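C-glycoside 3-oxidase (Microbacterium trichothecenolyticum, PDB 7DVE) catalyses the FAD-dependent oxidation by O2 of the C3 hydroxyl in the sugar of C-glycosides such as isoorientin and mangiferin, releasing hydrogen peroxide. Local coordinates at residues 154-159 with 496-501; 268-273 with 279-284; 459-464 with 473-478. All blocks are in the same frame, centred on the assembly; numbering follows the deposited sequence.

Interaction 1: 154-159 with 496-501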
loop_
_atom_site.group_PDB
_atom_site.type_symbol
_atom_site.label_atom_id
_atom_site.label_comp_id
_atom_site.label_asym_id
_atom_site.label_seq_id
_atom_site.Cartn_x
_atom_site.Cartn_y
_atom_site.Cartn_z
ATOM N N LEU A 154 14.268 4.697 -4.379
ATOM C CA LEU A 154 13.679 4.776 -3.045
ATOM C C LEU A 154 13.782 6.199 -2.485
ATOM O O LEU A 154 12.843 6.684 -1.836
ATOM C CB LEU A 154 14.339 3.768 -2.114
ATOM C CG LEU A 154 14.179 2.295 -2.453
ATOM C CD1 LEU A 154 15.319 1.521 -1.838
ATOM C CD2 LEU A 154 12.823 1.731 -1.949
ATOM N N SER A 155 14.906 6.889 -2.729
ATOM C CA SER A 155 14.998 8.304 -2.354
ATOM C C SER A 155 13.908 9.127 -3.029
ATOM O O SER A 155 13.237 9.935 -2.376
ATOM C CB SER A 155 16.372 8.871 -2.707
ATOM O OG SER A 155 17.374 8.305 -1.884
ATOM N N GLU A 156 13.696 8.912 -4.330
ATOM C CA GLU A 156 12.629 9.629 -5.018
ATOM C C GLU A 156 11.249 9.309 -4.427
ATOM O O GLU A 156 10.408 10.203 -4.284
ATOM C CB GLU A 156 12.688 9.319 -6.507
ATOM C CG GLU A 156 13.673 10.212 -7.216
ATOM C CD GLU A 156 13.205 11.647 -7.280
ATOM O OE1 GLU A 156 13.482 12.437 -6.334
ATOM O OE2 GLU A 156 12.564 11.981 -8.301
ATOM N N GLY A 157 10.998 8.051 -4.055
ATOM C CA GLY A 157 9.715 7.722 -3.442
ATOM C C GLY A 157 9.527 8.367 -2.078
ATOM O O GLY A 157 8.423 8.807 -1.734
ATOM N N GLU A 158 10.594 8.409 -1.272
ATOM C CA GLU A 158 10.557 9.153 -0.006
ATOM C C GLU A 158 10.275 10.637 -0.231
ATOM O O GLU A 158 9.578 11.277 0.564
ATOM C CB GLU A 158 11.876 8.973 0.738
ATOM C CG GLU A 158 12.018 7.571 1.310
ATOM C CD GLU A 158 13.459 7.117 1.426
ATOM O OE1 GLU A 158 14.381 7.918 1.128
ATOM O OE2 GLU A 158 13.672 5.954 1.831
ATOM N N ARG A 159 10.794 11.204 -1.320
ATOM C CA ARG A 159 10.428 12.583 -1.653
ATOM C C ARG A 159 8.951 12.690 -2.044
ATOM O O ARG A 159 8.257 13.639 -1.654
ATOM C CB ARG A 159 11.317 13.098 -2.771
ATOM C CG ARG A 159 10.803 14.330 -3.471
ATOM C CD ARG A 159 11.787 14.776 -4.536
ATOM N NE ARG A 159 11.569 14.115 -5.825
ATOM C CZ ARG A 159 10.746 14.558 -6.770
ATOM N NH1 ARG A 159 9.973 15.615 -6.573
ATOM N NH2 ARG A 159 10.715 13.942 -7.950
ATOM N N LEU A 496 9.203 1.819 -7.809
ATOM C CA LEU A 496 9.112 1.194 -9.130
ATOM C C LEU A 496 8.237 2.030 -10.055
ATOM O O LEU A 496 8.555 2.190 -11.246
ATOM C CB LEU A 496 8.600 -0.237 -9.016
ATOM C CG LEU A 496 9.347 -1.084 -7.984
ATOM C CD1 LEU A 496 8.660 -2.422 -7.789
ATOM C CD2 LEU A 496 10.784 -1.277 -8.434
ATOM N N ALA A 497 7.183 2.649 -9.504
ATOM C CA ALA A 497 6.375 3.582 -10.290
ATOM C C ALA A 497 7.214 4.754 -10.794
ATOM O O ALA A 497 7.001 5.245 -11.911
ATOM C CB ALA A 497 5.192 4.083 -9.457
ATOM N N VAL A 498 8.166 5.221 -9.977
ATOM C CA VAL A 498 9.052 6.308 -10.386
ATOM C C VAL A 498 9.830 5.912 -11.632
ATOM O O VAL A 498 9.933 6.682 -12.604
ATOM C CB VAL A 498 10.013 6.688 -9.246
ATOM C CG1 VAL A 498 11.011 7.687 -9.745
ATOM C CG2 VAL A 498 9.245 7.196 -8.013
ATOM N N ARG A 499 10.412 4.710 -11.614
ATOM C CA ARG A 499 11.127 4.263 -12.817
ATOM C C ARG A 499 10.185 4.177 -14.019
ATOM O O ARG A 499 10.513 4.633 -15.122
ATOM C CB ARG A 499 11.822 2.919 -12.599
ATOM C CG ARG A 499 12.802 2.644 -13.737
ATOM C CD ARG A 499 13.444 1.283 -13.713
ATOM N NE ARG A 499 13.767 0.912 -15.081
ATOM C CZ ARG A 499 14.775 0.131 -15.437
ATOM N NH1 ARG A 499 15.579 -0.413 -14.540
ATOM N NH2 ARG A 499 14.985 -0.105 -16.727
ATOM N N GLY A 500 8.996 3.617 -13.820
ATOM C CA GLY A 500 8.071 3.476 -14.943
ATOM C C GLY A 500 7.653 4.810 -15.541
ATOM O O GLY A 500 7.628 4.978 -16.764
ATOM N N ALA A 501 7.303 5.774 -14.684
ATOM C CA ALA A 501 6.882 7.088 -15.158
ATOM C C ALA A 501 8.029 7.849 -15.811
ATOM O O ALA A 501 7.809 8.574 -16.790
ATOM C CB ALA A 501 6.289 7.897 -14.005
#

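Interaction 2: 268-273 with 279-284. With FAD (flavin-adenine dinucleotide), chain C.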
loop_
_atom_site.group_PDB
_atom_site.type_symbol
_atom_site.label_atom_id
_atom_site.label_comp_id
_atom_site.label_asym_id
_atom_site.label_seq_id
_atom_site.Cartn_x
_atom_site.Cartn_y
_atom_site.Cartn_z
ATOM N N VAL A 268 -1.140 3.529 -21.146
ATOM C CA VAL A 268 -2.125 3.143 -20.142
ATOM C C VAL A 268 -1.376 2.592 -18.943
ATOM O O VAL A 268 -0.580 1.659 -19.079
ATOM C CB VAL A 268 -3.137 2.115 -20.675
ATOM C CG1 VAL A 268 -4.109 1.694 -19.554
ATOM C CG2 VAL A 268 -3.894 2.705 -21.839
ATOM N N VAL A 269 -1.592 3.192 -17.782
ATOM C CA VAL A 269 -0.980 2.748 -16.541
ATOM C C VAL A 269 -2.115 2.243 -15.674
ATOM O O VAL A 269 -3.079 2.978 -15.420
ATOM C CB VAL A 269 -0.194 3.881 -15.854
ATOM C CG1 VAL A 269 0.562 3.368 -14.611
ATOM C CG2 VAL A 269 0.766 4.551 -16.841
ATOM N N VAL A 270 -2.047 0.976 -15.285
ATOM C CA VAL A 270 -3.049 0.384 -14.407
ATOM C C VAL A 270 -2.418 0.264 -13.028
ATOM O O VAL A 270 -1.468 -0.497 -12.828
ATOM C CB VAL A 270 -3.568 -0.972 -14.916
ATOM C CG1 VAL A 270 -4.636 -1.488 -13.983
ATOM C CG2 VAL A 270 -4.140 -0.845 -16.323
ATOM N N ALA A 271 -2.940 1.043 -12.086
ATOM C CA ALA A 271 -2.498 1.039 -10.703
ATOM C C ALA A 271 -3.747 0.838 -9.852
ATOM O O ALA A 271 -4.178 1.714 -9.097
ATOM C CB ALA A 271 -1.763 2.333 -10.353
ATOM N N ALA A 272 -4.355 -0.332 -9.998
ATOM C CA ALA A 272 -5.665 -0.594 -9.423
ATOM C C ALA A 272 -5.604 -1.490 -8.188
ATOM O O ALA A 272 -6.632 -2.038 -7.786
ATOM C CB ALA A 272 -6.571 -1.196 -10.494
ATOM N N ASP A 273 -4.427 -1.592 -7.557
ATOM C CA ASP A 273 -4.056 -2.466 -6.436
ATOM C C ASP A 273 -3.736 -3.846 -6.986
ATOM O O ASP A 273 -4.005 -4.115 -8.161
ATOM C CB ASP A 273 -5.105 -2.503 -5.285
ATOM C CG ASP A 273 -6.355 -3.399 -5.558
ATOM O OD1 ASP A 273 -6.297 -4.497 -6.181
ATOM O OD2 ASP A 273 -7.447 -2.974 -5.102
ATOM N N GLN A 279 -7.346 -8.172 -12.434
ATOM C CA GLN A 279 -8.747 -8.235 -12.855
ATOM C C GLN A 279 -8.976 -7.484 -14.164
ATOM O O GLN A 279 -9.544 -8.035 -15.122
ATOM C CB GLN A 279 -9.650 -7.674 -11.756
ATOM C CG GLN A 279 -11.135 -7.911 -11.982
ATOM C CD GLN A 279 -11.978 -7.280 -10.901
ATOM O OE1 GLN A 279 -11.694 -6.166 -10.434
ATOM N NE2 GLN A 279 -13.009 -7.992 -10.474
ATOM N N LEU A 280 -8.551 -6.214 -14.212
ATOM C CA LEU A 280 -8.768 -5.403 -15.403
ATOM C C LEU A 280 -8.033 -5.985 -16.602
ATOM O O LEU A 280 -8.585 -6.032 -17.710
ATOM C CB LEU A 280 -8.332 -3.961 -15.141
ATOM C CG LEU A 280 -8.263 -3.034 -16.353
ATOM C CD1 LEU A 280 -9.618 -2.972 -17.054
ATOM C CD2 LEU A 280 -7.799 -1.645 -15.921
ATOM N N LEU A 281 -6.795 -6.458 -16.398
ATOM C CA LEU A 281 -6.049 -7.029 -17.521
ATOM C C LEU A 281 -6.725 -8.299 -18.040
ATOM O O LEU A 281 -6.833 -8.498 -19.252
ATOM C CB LEU A 281 -4.590 -7.310 -17.125
ATOM C CG LEU A 281 -3.618 -6.186 -16.684
ATOM C CD1 LEU A 281 -2.173 -6.486 -17.079
ATOM C CD2 LEU A 281 -4.036 -4.814 -17.183
ATOM N N TRP A 282 -7.211 -9.156 -17.138
ATOM C CA TRP A 282 -7.942 -10.357 -17.555
ATOM C C TRP A 282 -9.198 -9.990 -18.337
ATOM O O TRP A 282 -9.445 -10.521 -19.425
ATOM C CB TRP A 282 -8.293 -11.215 -16.336
ATOM C CG TRP A 282 -9.164 -12.413 -16.649
ATOM C CD1 TRP A 282 -10.529 -12.451 -16.698
ATOM C CD2 TRP A 282 -8.717 -13.741 -16.934
ATOM N NE1 TRP A 282 -10.959 -13.719 -17.018
ATOM C CE2 TRP A 282 -9.864 -14.528 -17.166
ATOM C CE3 TRP A 282 -7.457 -14.339 -17.020
ATOM C CZ2 TRP A 282 -9.787 -15.886 -17.477
ATOM C CZ3 TRP A 282 -7.380 -15.692 -17.347
ATOM C CH2 TRP A 282 -8.534 -16.445 -17.571
ATOM N N ALA A 283 -9.994 -9.060 -17.802
ATOM C CA ALA A 283 -11.183 -8.596 -18.511
ATOM C C ALA A 283 -10.854 -8.030 -19.889
ATOM O O ALA A 283 -11.690 -8.101 -20.796
ATOM C CB ALA A 283 -11.913 -7.543 -17.680
ATOM N N SER A 284 -9.657 -7.471 -20.075
ATOM C CA SER A 284 -9.293 -6.898 -21.367
ATOM C C SER A 284 -8.620 -7.898 -22.305
ATOM O O SER A 284 -8.193 -7.509 -23.403
ATOM C CB SER A 284 -8.375 -5.689 -21.172
ATOM O OG SER A 284 -8.828 -4.885 -20.101
HETATM P PA FAD C . -4.542 1.437 -3.733
HETATM O O1A FAD C . -5.528 0.362 -3.465
HETATM O O2A FAD C . -3.992 2.205 -2.592
HETATM O O5B FAD C . -5.322 2.382 -4.783
HETATM C C5B FAD C . -5.851 1.804 -5.979
HETATM C C4B FAD C . -7.033 2.607 -6.458
HETATM O O4B FAD C . -7.446 1.984 -7.709
HETATM C C3B FAD C . -8.233 2.453 -5.502
HETATM O O3B FAD C . -8.703 3.771 -5.154
HETATM C C2B FAD C . -9.249 1.733 -6.401
HETATM O O2B FAD C . -10.587 2.171 -6.152
HETATM C C1B FAD C . -8.848 2.188 -7.789
HETATM N N9A FAD C . -9.403 1.260 -8.841
HETATM C C8A FAD C . -9.225 -0.069 -8.772
HETATM N N7A FAD C . -9.811 -0.631 -9.834
HETATM C C5A FAD C . -10.363 0.339 -10.566
HETATM C C6A FAD C . -11.041 0.298 -11.721
HETATM N N6A FAD C . -11.228 -0.910 -12.252
HETATM N N1A FAD C . -11.512 1.408 -12.322
HETATM C C2A FAD C . -11.274 2.637 -11.705
HETATM N N3A FAD C . -10.547 2.660 -10.499
HETATM C C4A FAD C . -10.107 1.512 -9.956
HETATM N N1 FAD C . 1.141 0.330 3.627
HETATM C C2 FAD C . 2.443 0.637 3.984
HETATM O O2 FAD C . 3.303 0.586 3.113
HETATM N N3 FAD C . 2.752 0.980 5.310
HETATM C C4 FAD C . 1.723 1.061 6.276
HETATM O O4 FAD C . 2.003 1.387 7.434
HETATM C C4X FAD C . 0.421 0.749 5.899
HETATM N N5 FAD C . -0.605 0.749 6.787
HETATM C C5X FAD C . -1.883 0.573 6.343
HETATM C C6 FAD C . -2.976 0.709 7.220
HETATM C C7 FAD C . -4.291 0.592 6.784
HETATM C C7M FAD C . -5.472 0.758 7.774
HETATM C C8 FAD C . -4.540 0.321 5.437
HETATM C C8M FAD C . -5.992 0.184 4.942
HETATM C C9 FAD C . -3.459 0.174 4.556
HETATM C C9A FAD C . -2.129 0.290 4.999
HETATM N N10 FAD C . -1.082 0.131 4.157
HETATM C C10 FAD C . 0.158 0.393 4.574
HETATM C "C1'" FAD C . -1.243 -0.303 2.740
HETATM C "C2'" FAD C . -1.250 0.830 1.706
HETATM O "O2'" FAD C . -2.442 1.610 1.897
HETATM C "C3'" FAD C . -1.156 0.247 0.256
HETATM O "O3'" FAD C . 0.067 -0.487 0.105
HETATM C "C4'" FAD C . -1.117 1.361 -0.791
HETATM O "O4'" FAD C . -2.274 2.174 -0.664
HETATM C "C5'" FAD C . -1.083 0.757 -2.221
HETATM O "O5'" FAD C . -1.268 1.793 -3.207
HETATM P P FAD C . -1.838 1.522 -4.697
HETATM O O1P FAD C . -2.154 2.788 -5.414
HETATM O O2P FAD C . -0.891 0.563 -5.304
HETATM O O3P FAD C . -3.303 0.847 -4.570
#

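Interaction 3: 459-464 with 473-478. With FAD (flavin-adenine dinucleotide), chain C.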
loop_
_atom_site.group_PDB
_atom_site.type_symbol
_atom_site.label_atom_id
_atom_site.label_comp_id
_atom_site.label_asym_id
_atom_site.label_seq_id
_atom_site.Cartn_x
_atom_site.Cartn_y
_atom_site.Cartn_z
ATOM N N SER A 459 7.198 -13.491 -15.160
ATOM C CA SER A 459 6.932 -12.107 -14.778
ATOM C C SER A 459 5.864 -11.528 -15.696
ATOM O O SER A 459 5.684 -11.981 -16.826
ATOM C CB SER A 459 8.208 -11.227 -14.847
ATOM O OG SER A 459 8.825 -11.258 -16.139
ATOM N N VAL A 460 5.180 -10.493 -15.215
ATOM C CA VAL A 460 4.176 -9.786 -16.008
ATOM C C VAL A 460 4.763 -8.550 -16.703
ATOM O O VAL A 460 4.305 -8.157 -17.782
ATOM C CB VAL A 460 2.962 -9.422 -15.126
ATOM C CG1 VAL A 460 2.033 -8.465 -15.831
ATOM C CG2 VAL A 460 2.189 -10.692 -14.773
ATOM N N CYS A 461 5.800 -7.936 -16.137
ATOM C CA CYS A 461 6.283 -6.697 -16.730
ATOM C C CYS A 461 7.801 -6.617 -16.661
ATOM O O CYS A 461 8.466 -7.388 -15.966
ATOM C CB CYS A 461 5.649 -5.465 -16.058
ATOM S SG CYS A 461 6.012 -5.313 -14.301
ATOM N N SER A 462 8.333 -5.657 -17.405
ATOM C CA SER A 462 9.758 -5.380 -17.484
ATOM C C SER A 462 10.189 -4.516 -16.302
ATOM O O SER A 462 9.354 -4.024 -15.539
ATOM C CB SER A 462 10.048 -4.669 -18.801
ATOM O OG SER A 462 9.572 -3.341 -18.708
ATOM N N PRO A 463 11.498 -4.309 -16.109
ATOM C CA PRO A 463 11.928 -3.413 -15.029
ATOM C C PRO A 463 11.406 -2.004 -15.202
ATOM O O PRO A 463 11.392 -1.235 -14.232
ATOM C CB PRO A 463 13.458 -3.475 -15.107
ATOM C CG PRO A 463 13.735 -4.787 -15.775
ATOM C CD PRO A 463 12.660 -4.899 -16.799
ATOM N N ASP A 464 10.949 -1.642 -16.398
ATOM C CA ASP A 464 10.271 -0.371 -16.549
ATOM C C ASP A 464 8.764 -0.491 -16.339
ATOM O O ASP A 464 8.020 0.407 -16.754
ATOM C CB ASP A 464 10.572 0.220 -17.912
ATOM C CG ASP A 464 11.979 0.791 -17.967
ATOM O OD1 ASP A 464 12.141 2.006 -17.705
ATOM O OD2 ASP A 464 12.915 0.052 -18.321
ATOM N N LEU A 473 1.296 -0.619 -22.264
ATOM C CA LEU A 473 0.545 -0.899 -21.047
ATOM C C LEU A 473 1.526 -1.026 -19.892
ATOM O O LEU A 473 2.537 -1.725 -20.002
ATOM C CB LEU A 473 -0.287 -2.177 -21.194
ATOM C CG LEU A 473 -0.936 -2.711 -19.916
ATOM C CD1 LEU A 473 -1.894 -1.681 -19.320
ATOM C CD2 LEU A 473 -1.642 -4.038 -20.198
ATOM N N PHE A 474 1.225 -0.344 -18.787
ATOM C CA PHE A 474 2.086 -0.318 -17.613
ATOM C C PHE A 474 1.287 -0.745 -16.399
ATOM O O PHE A 474 0.073 -0.551 -16.341
ATOM C CB PHE A 474 2.697 1.092 -17.379
ATOM C CG PHE A 474 3.666 1.510 -18.453
ATOM C CD1 PHE A 474 3.206 2.023 -19.658
ATOM C CD2 PHE A 474 5.039 1.386 -18.261
ATOM C CE1 PHE A 474 4.095 2.397 -20.657
ATOM C CE2 PHE A 474 5.925 1.760 -19.249
ATOM C CZ PHE A 474 5.452 2.261 -20.451
ATOM N N VAL A 475 1.981 -1.309 -15.418
ATOM C CA VAL A 475 1.357 -1.699 -14.160
ATOM C C VAL A 475 2.123 -1.038 -13.019
ATOM O O VAL A 475 3.282 -0.649 -13.159
ATOM C CB VAL A 475 1.302 -3.234 -13.991
ATOM C CG1 VAL A 475 0.285 -3.829 -14.970
ATOM C CG2 VAL A 475 2.679 -3.850 -14.222
ATOM N N ALA A 476 1.458 -0.902 -11.880
ATOM C CA ALA A 476 1.999 -0.105 -10.789
ATOM C C ALA A 476 1.366 -0.547 -9.485
ATOM O O ALA A 476 0.161 -0.769 -9.432
ATOM C CB ALA A 476 1.732 1.388 -11.010
ATOM N N GLY A 477 2.184 -0.654 -8.447
ATOM C CA GLY A 477 1.782 -0.865 -7.083
ATOM C C GLY A 477 2.548 -2.008 -6.477
ATOM O O GLY A 477 3.524 -2.506 -7.045
ATOM N N ASN A 478 2.075 -2.446 -5.305
ATOM C CA ASN A 478 2.685 -3.562 -4.600
ATOM C C ASN A 478 2.694 -4.825 -5.455
ATOM O O ASN A 478 3.590 -5.659 -5.304
ATOM C CB ASN A 478 1.935 -3.794 -3.289
ATOM C CG ASN A 478 1.731 -2.491 -2.511
ATOM O OD1 ASN A 478 2.569 -1.593 -2.560
ATOM N ND2 ASN A 478 0.609 -2.373 -1.830
HETATM P PA FAD C . -4.542 1.437 -3.733
HETATM O O1A FAD C . -5.528 0.362 -3.465
HETATM O O2A FAD C . -3.992 2.205 -2.592
HETATM O O5B FAD C . -5.322 2.382 -4.783
HETATM C C5B FAD C . -5.851 1.804 -5.979
HETATM C C4B FAD C . -7.033 2.607 -6.458
HETATM O O4B FAD C . -7.446 1.984 -7.709
HETATM C C3B FAD C . -8.233 2.453 -5.502
HETATM O O3B FAD C . -8.703 3.771 -5.154
HETATM C C2B FAD C . -9.249 1.733 -6.401
HETATM O O2B FAD C . -10.587 2.171 -6.152
HETATM C C1B FAD C . -8.848 2.188 -7.789
HETATM N N9A FAD C . -9.403 1.260 -8.841
HETATM C C8A FAD C . -9.225 -0.069 -8.772
HETATM N N7A FAD C . -9.811 -0.631 -9.834
HETATM C C5A FAD C . -10.363 0.339 -10.566
HETATM C C6A FAD C . -11.041 0.298 -11.721
HETATM N N6A FAD C . -11.228 -0.910 -12.252
HETATM N N1A FAD C . -11.512 1.408 -12.322
HETATM C C2A FAD C . -11.274 2.637 -11.705
HETATM N N3A FAD C . -10.547 2.660 -10.499
HETATM C C4A FAD C . -10.107 1.512 -9.956
HETATM N N1 FAD C . 1.141 0.330 3.627
HETATM C C2 FAD C . 2.443 0.637 3.984
HETATM O O2 FAD C . 3.303 0.586 3.113
HETATM N N3 FAD C . 2.752 0.980 5.310
HETATM C C4 FAD C . 1.723 1.061 6.276
HETATM O O4 FAD C . 2.003 1.387 7.434
HETATM C C4X FAD C . 0.421 0.749 5.899
HETATM N N5 FAD C . -0.605 0.749 6.787
HETATM C C5X FAD C . -1.883 0.573 6.343
HETATM C C6 FAD C . -2.976 0.709 7.220
HETATM C C7 FAD C . -4.291 0.592 6.784
HETATM C C7M FAD C . -5.472 0.758 7.774
HETATM C C8 FAD C . -4.540 0.321 5.437
HETATM C C8M FAD C . -5.992 0.184 4.942
HETATM C C9 FAD C . -3.459 0.174 4.556
HETATM C C9A FAD C . -2.129 0.290 4.999
HETATM N N10 FAD C . -1.082 0.131 4.157
HETATM C C10 FAD C . 0.158 0.393 4.574
HETATM C "C1'" FAD C . -1.243 -0.303 2.740
HETATM C "C2'" FAD C . -1.250 0.830 1.706
HETATM O "O2'" FAD C . -2.442 1.610 1.897
HETATM C "C3'" FAD C . -1.156 0.247 0.256
HETATM O "O3'" FAD C . 0.067 -0.487 0.105
HETATM C "C4'" FAD C . -1.117 1.361 -0.791
HETATM O "O4'" FAD C . -2.274 2.174 -0.664
HETATM C "C5'" FAD C . -1.083 0.757 -2.221
HETATM O "O5'" FAD C . -1.268 1.793 -3.207
HETATM P P FAD C . -1.838 1.522 -4.697
HETATM O O1P FAD C . -2.154 2.788 -5.414
HETATM O O2P FAD C . -0.891 0.563 -5.304
HETATM O O3P FAD C . -3.303 0.847 -4.570
#

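Interaction 1: 154-159 with 496-501
Val498 of helix 490-510 points its branched side chain at helix 149-161 and meets it at two neighbouring residues, Glu156 and Gly157. Val498 CG1 does the main work: it rests against Glu156 CB at 4.0 Å, so the glutamate takes part through the aliphatic root of its chain and not through its carboxylate. The second methyl, Val498 CG2, faces the helix backbone where Gly157 has no side chain, and its nearest atom there is Gly157 N at 4.4 Å, a loose van der Waals approach. Gly157 CA and Val498 CA, 7.1 Å apart, are the closest such pair of the two segments. The torsion of Val498 divides the work between the methyls: CG1 lies anti to the backbone N (chi1 173°), which leaves CG2 beside that N.

Glu156 bends at chi2 (-69°), and its carboxylate is held on its own helix by Arg159, one turn on. The guanidinium grips it side-on, Arg159 NE to Glu156 OE1 at 2.6 Å and Arg159 NH2 to Glu156 OE2 at 2.7 Å. Both nitrogens come from the syn side but stand about 30° out of the carboxylate plane, while the oxygens lie near the guanidinium plane. Arg159 NH1 goes on to Glu30 of helix 19-31, and Arg502 adds a long, weak ion pair to Glu156. The carboxylate of Glu156 is thus held by arginines, while Leu153 and Leu160 of helix 149-161 complete the apolar surroundings of Val498.

On an adjacent face of helix 490-510, about a quarter-turn round, Ala497 and Ala501 pack on helix 19-31. The contact is therefore a small helix-to-helix seam, joining helix 149-161 to the C-terminal helix of this GMC oxidoreductase's Rossmann-type FAD-binding domain, which begins at the FAD ligand Thr490.

Interaction 2: 268-273 with 279-284
Val270 and Leu280 meet where a strand of the Rossmann-type FAD-binding domain is followed by its helix: strand 267-270 belongs to the parallel five-stranded sheet, and after Asp273 the chain turns into helix 276-283. Val270 presents both methyls to the helix. CG1 touches Leu280 CD2 at 3.7 Å, and CG2 sits almost as close to the same methyl, so CD2 rides in the fork of the valine. Leu280 reaches that fork because its CG is anti to the backbone N (chi1 170°), and a bend at chi2 brings CD2 to the valine.

Leu281 arrives differently. Its CB leaves the helix at a slant, but with CG anti to the carbonyl carbon (chi1 -62°) the chain swings back, and CD2 comes within 4.1 Å of Val270 CG2. The two side chains run past each other in opposite senses. Val15 and Val240 pack round the same core, and Val237, whose amide binds FAD, lies beside Leu280.

Beyond the strand the chain faces the cofactor. Ala272 CB lies 3.4 Å from N7A of the FAD adenine, and Asp273 CB approaches the phosphate oxygen O1A. Asp273, ahead of the turn into the helix, caps the amide of Leu275 with OD1 and is salt-bridged to Arg276 through OD2. Just past the helix, Ser284 OG, also bonded to Val240 N, donates to Leu280 O at 2.7 Å, while the Ser284 amide reaches the same oxygen from the opposite face of the carbonyl.

Interaction 3: 459-464 with 473-478
A small, mainly apolar contact, Cys461 on Val475 and Asp464 O at the ring edge of Phe474, joins a loop, 459-464, to the edge strand 473-475 of the parallel sheet in the Rossmann-type FAD-binding domain, the loop lying against the outermost strand just before the chain returns to the cofactor. No hydrogen bond links the two segments.

Cys461 and Val475 are its centre. Val475 turns one branch at the loop: CG2 lies between the backbone N and the carbonyl carbon, with CG1 at chi1 -71°, and CG2 touches Cys461 SG at 3.6 Å and, a little farther off, Cys461 CB. The cysteine comes in broadside, with both its CB and its sulfur against one methyl. Val467 also packs on Val475.

A second touch involves the ring of Phe474. Asp464 turns its backbone carbonyl toward the ring edge, where Asp464 O is 3.5 Å from Phe474 CD2 and stands near the ring plane, so the oxygen faces the rim of ring hydrogens and not the pi cloud. The polar end of Asp464 goes elsewhere: OD2 is salt-bridged to Arg499 of helix 490-510. His503 and Ile504 of that helix, Tyr24 of helix 19-31 and Val269 of the neighbouring strand pack round the ring.

Past the strand the chain reaches FAD. Gly477 CA lies 3.5 Å from the phosphate oxygen O2P of FAD, and the backbone there (phi 130°) is in a region natural to glycine. Next comes Asn478, which binds FAD: its ND2 donates to the ribityl hydroxyl O3' of FAD at 2.8 Å, with an N-H...O angle of 157°.

Interactions 2 and 3 share the parallel sheet: strands 267-270 and 473-475 are neighbours in it, joined by probable backbone hydrogen bonds of Phe474 with Val268 and Val270, and their centres lie about 11 Å apart. Both also touch FAD, one at its adenine and diphosphate, the other at its diphosphate and ribityl chain. Interaction 1 sits beside interaction 3, centres about 13 Å apart, bridged by the Arg499-Asp464 salt bridge; helix 490-510 follows strand 473-475. Interaction 1 lies about 20 Å, centre to centre, from interaction 2. Along the sequence, 154-159 and 496-501 bracket the other contacts, so distant residues come together, interactions 2 and 3 at the cofactor and Gly157 about 12 Å from it.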